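Side-chain contacts in protein deadlock (Drosophila melanogaster, PDB 5XYV), which is required for oogenesis and germline maintenance in flies and, through its N-terminal part, binds Rhino directly within the Rhino-Deadlock-Cutoff complex: residues 6-9 against 10-13; 27-30 against 31-34. One frame throughout, in Å; residues are numbered along the deposited sequence.

Contact 1 of 2, residues 6-9 against 10-13; sequences KIRM and SQKL
The carbonyl oxygen R8 O is gripped by two backbone N-H groups of the first helical turn. K12 N donates to R8 O over 3.3 Å. Q11 N adds a weak bond to the same oxygen. The side chain of Q11 turns back along the chain and takes the amide of R8: R8 N donates to Q11 OE1 at 3.1 Å. This donor lies in the plane of the Q11 amide carbonyl, and the bond is clearly bent, with an angle of 141° at the hydrogen. R8 is the N-cap of helix 9-23, so the arrangement is a helix start in which the residue three positions on holds the N-cap amide by its side chain. The first torsion of Q11 sets CG beside its own backbone N, and the chain runs straight from there to bring the amide against the R8 guanidinium. The two flat groups stack with their planes 17° apart. Q11 CD lies 3.4 Å from the guanidinium plane, off-centre over that face. The R8 chain bends at chi3 (-57°) to fold its guanidinium over this amide. At the guanidinium edge S10 OG sits 3.2 Å from R8 CD, and a water links S10 OG to R8 NH1, weakly on the arginine side. On K12, CG packs against I7 CG2 at 3.9 Å. A second water lies 3.0 Å from I7 O and accepts from K12 NZ. Both I7 and K12 touch W44 of helix 30-45. I7 and Q11 also pack on I39 of the Rhino chain. M9 SD approaches L13 CD2 at 4.2 Å.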
loop_
_atom_site.group_PDB
_atom_site.type_symbol
_atom_site.label_atom_id
_atom_site.label_comp_id
_atom_site.label_asym_id
_atom_site.label_seq_id
_atom_site.Cartn_x
_atom_site.Cartn_y
_atom_site.Cartn_z
ATOM N N LYS C 6 11.562 -13.558 13.431
ATOM C CA LYS C 6 12.996 -13.831 13.533
ATOM C C LYS C 6 13.795 -12.518 13.699
ATOM O O LYS C 6 15.023 -12.529 13.804
ATOM C CB LYS C 6 13.470 -14.671 12.317
ATOM C CG LYS C 6 14.054 -13.901 11.155
ATOM C CD LYS C 6 13.900 -14.703 9.868
ATOM C CE LYS C 6 14.913 -14.257 8.828
ATOM N NZ LYS C 6 14.699 -14.948 7.526
ATOM N N ILE C 7 13.084 -11.394 13.780
ATOM C CA ILE C 7 13.745 -10.118 13.996
ATOM C C ILE C 7 13.937 -9.764 15.471
ATOM O O ILE C 7 12.978 -9.577 16.241
ATOM C CB ILE C 7 13.004 -8.976 13.324
ATOM C CG1 ILE C 7 13.087 -9.157 11.813
ATOM C CG2 ILE C 7 13.624 -7.646 13.710
ATOM C CD1 ILE C 7 12.054 -8.351 11.071
ATOM N N ARG C 8 15.218 -9.670 15.813
ATOM C CA ARG C 8 15.781 -9.370 17.122
ATOM C C ARG C 8 15.325 -8.033 17.701
ATOM O O ARG C 8 15.118 -7.092 16.948
ATOM C CB ARG C 8 17.298 -9.341 16.947
ATOM C CG ARG C 8 18.117 -9.984 17.973
ATOM C CD ARG C 8 19.562 -9.905 17.501
ATOM N NE ARG C 8 19.667 -10.548 16.200
ATOM C CZ ARG C 8 20.326 -10.073 15.157
ATOM N NH1 ARG C 8 21.010 -8.941 15.235
ATOM N NH2 ARG C 8 20.304 -10.756 14.030
ATOM N N MET C 9 15.230 -7.918 19.023
ATOM C CA MET C 9 14.911 -6.621 19.624
ATOM C C MET C 9 15.984 -5.589 19.289
ATOM O O MET C 9 15.667 -4.455 18.960
ATOM C CB MET C 9 14.723 -6.740 21.139
ATOM C CG MET C 9 14.361 -5.412 21.853
ATOM S SD MET C 9 12.912 -4.532 21.173
ATOM C CE MET C 9 11.573 -5.657 21.582
ATOM N N SER C 10 17.246 -6.000 19.338
ATOM C CA SER C 10 18.362 -5.098 19.092
ATOM C C SER C 10 18.285 -4.512 17.694
ATOM O O SER C 10 18.681 -3.374 17.465
ATOM C CB SER C 10 19.698 -5.823 19.312
ATOM O OG SER C 10 19.914 -6.826 18.346
ATOM N N GLN C 11 17.769 -5.298 16.758
ATOM C CA GLN C 11 17.540 -4.827 15.399
ATOM C C GLN C 11 16.443 -3.782 15.266
ATOM O O GLN C 11 16.569 -2.828 14.474
ATOM C CB GLN C 11 17.222 -6.015 14.487
ATOM C CG GLN C 11 18.441 -6.804 14.115
ATOM C CD GLN C 11 18.095 -8.007 13.291
ATOM O OE1 GLN C 11 17.151 -8.724 13.595
ATOM N NE2 GLN C 11 18.789 -8.173 12.185
ATOM N N LYS C 12 15.343 -3.984 15.987
ATOM C CA LYS C 12 14.283 -2.995 15.985
ATOM C C LYS C 12 14.751 -1.674 16.619
ATOM O O LYS C 12 14.423 -0.591 16.145
ATOM C CB LYS C 12 13.060 -3.528 16.712
ATOM C CG LYS C 12 12.461 -4.776 16.106
ATOM C CD LYS C 12 11.607 -5.491 17.150
ATOM C CE LYS C 12 10.977 -6.726 16.564
ATOM N NZ LYS C 12 10.205 -7.477 17.575
ATOM N N LEU C 13 15.531 -1.761 17.685
ATOM C CA LEU C 13 16.041 -0.540 18.314
ATOM C C LEU C 13 16.959 0.268 17.365
ATOM O O LEU C 13 16.915 1.494 17.358
ATOM C CB LEU C 13 16.780 -0.876 19.621
ATOM C CG LEU C 13 15.896 -1.469 20.728
ATOM C CD1 LEU C 13 16.600 -1.520 22.087
ATOM C CD2 LEU C 13 14.567 -0.742 20.826
HETATM O O HOH W 1 9.957 -9.832 16.177
HETATM O O HOH W 2 21.298 -6.301 16.221
#

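Contact 2 of 2, residues 27-30 against 31-34; sequences SKTE and QEWN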
loop_
_atom_site.group_PDB
_atom_site.type_symbol
_atom_site.label_atom_id
_atom_site.label_comp_id
_atom_site.label_asym_id
_atom_site.label_seq_id
_atom_site.Cartn_x
_atom_site.Cartn_y
_atom_site.Cartn_z
ATOM N N SER C 27 12.174 17.302 16.978
ATOM C CA SER C 27 11.072 17.573 16.056
ATOM C C SER C 27 9.707 17.128 16.617
ATOM O O SER C 27 8.654 17.456 16.066
ATOM C CB SER C 27 11.341 16.883 14.719
ATOM O OG SER C 27 10.885 15.548 14.767
ATOM N N LYS C 28 9.746 16.363 17.700
ATOM C CA LYS C 28 8.551 15.960 18.409
ATOM C C LYS C 28 8.799 16.186 19.891
ATOM O O LYS C 28 9.946 16.307 20.320
ATOM C CB LYS C 28 8.193 14.482 18.159
ATOM C CG LYS C 28 8.035 14.054 16.699
ATOM C CD LYS C 28 7.396 12.672 16.626
ATOM C CE LYS C 28 7.364 12.137 15.188
ATOM N NZ LYS C 28 6.799 13.102 14.223
ATOM N N THR C 29 7.720 16.237 20.665
ATOM C CA THR C 29 7.827 16.267 22.101
ATOM C C THR C 29 8.135 14.861 22.533
ATOM O O THR C 29 7.875 13.905 21.795
ATOM C CB THR C 29 6.530 16.753 22.788
ATOM O OG1 THR C 29 5.557 15.702 22.749
ATOM C CG2 THR C 29 5.974 17.993 22.102
ATOM N N GLU C 30 8.639 14.731 23.743
ATOM C CA GLU C 30 9.066 13.446 24.231
ATOM C C GLU C 30 7.912 12.463 24.449
ATOM O O GLU C 30 8.073 11.262 24.243
ATOM C CB GLU C 30 9.861 13.656 25.508
ATOM C CG GLU C 30 10.178 12.400 26.254
ATOM C CD GLU C 30 10.715 12.716 27.619
ATOM O OE1 GLU C 30 9.881 13.058 28.487
ATOM O OE2 GLU C 30 11.944 12.603 27.834
ATOM N N GLN C 31 6.745 12.961 24.839
ATOM C CA GLN C 31 5.592 12.091 24.998
ATOM C C GLN C 31 5.011 11.670 23.635
ATOM O O GLN C 31 4.459 10.580 23.504
ATOM C CB GLN C 31 4.529 12.780 25.855
ATOM C CG GLN C 31 4.161 14.158 25.339
ATOM C CD GLN C 31 4.947 15.279 26.013
ATOM O OE1 GLN C 31 6.075 15.089 26.479
ATOM N NE2 GLN C 31 4.355 16.463 26.044
ATOM N N GLU C 32 5.130 12.541 22.633
ATOM C CA GLU C 32 4.853 12.166 21.249
ATOM C C GLU C 32 5.734 11.015 20.785
ATOM O O GLU C 32 5.280 10.134 20.078
ATOM C CB GLU C 32 5.061 13.346 20.302
ATOM C CG GLU C 32 3.984 14.421 20.346
ATOM C CD GLU C 32 4.351 15.627 19.476
ATOM O OE1 GLU C 32 5.525 15.735 19.071
ATOM O OE2 GLU C 32 3.470 16.463 19.186
ATOM N N TRP C 33 7.005 11.061 21.151
ATOM C CA TRP C 33 7.965 10.036 20.794
ATOM C C TRP C 33 7.625 8.749 21.495
ATOM O O TRP C 33 7.681 7.672 20.892
ATOM C CB TRP C 33 9.398 10.460 21.164
ATOM C CG TRP C 33 10.029 11.374 20.185
ATOM C CD1 TRP C 33 10.511 12.632 20.419
ATOM C CD2 TRP C 33 10.271 11.110 18.794
ATOM N NE1 TRP C 33 11.028 13.167 19.259
ATOM C CE2 TRP C 33 10.893 12.249 18.245
ATOM C CE3 TRP C 33 10.011 10.019 17.959
ATOM C CZ2 TRP C 33 11.263 12.332 16.904
ATOM C CZ3 TRP C 33 10.373 10.102 16.633
ATOM C CH2 TRP C 33 11.007 11.244 16.120
ATOM N N ASN C 34 7.302 8.863 22.783
ATOM C CA ASN C 34 7.005 7.673 23.568
ATOM C C ASN C 34 5.831 6.902 22.999
ATOM O O ASN C 34 5.866 5.675 22.989
ATOM C CB ASN C 34 6.747 8.016 25.035
ATOM C CG ASN C 34 8.034 8.205 25.815
ATOM O OD1 ASN C 34 9.125 7.949 25.300
ATOM N ND2 ASN C 34 7.917 8.634 27.066
#
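T29 and E32 close a capping box at the start of helix 30-45. T29 N donates to E32 OE1 over 2.8 Å, meeting this oxygen from above the carboxylate plane. In return E32 N donates to T29 OG1 at 3.2 Å, with a nearly straight N-H of 161°. With chi1 at 75°, OG1 is turned toward the first turn of the helix, where E32 N meets it.

The tight part is K28 against W33. The K28 chain, from CB to CE, spreads over one face of the indole, the two side chains running roughly crosswise. K28 CB makes a CH-pi contact 3.6 Å from the centroid of the five-membered ring. K28 CD stands above the ring's centre. W33 is buried and also packs on L20 and L23 of helix 9-23. Its NE1 is hydrogen-bonded to T25 O.

The exposed side chains of E30 and N34 are looser, coming no closer to each other than 4.5 Å, E30 CG to N34 ND2. The K28-W33 stack has a loose end too: the ammonium offers at most a weak, long cation-pi attraction, with K28 NZ 5.4 Å from the centroid of the six-membered ring of W33.

In the fold
Both contacts are surface contacts at helix starts, each with one buried residue, I7 in contact 1 and W33 in contact 2. Contact 1 opens helix 9-23 and contact 2 opens helix 30-45. Their centres are 22 Å apart, on opposite sides of the chain's centre, and they do not touch. Each has a side chain three residues on that accepts a hydrogen bond from the N-cap N-H, through an amide oxygen in contact 1 and a carboxylate in contact 2. In contact 2 alone the N-cap side chain returns a bond. Each also packs on the other helix. Contact 1 additionally reaches the Rhino chain, whereas no other chain of the assembly touches contact 2.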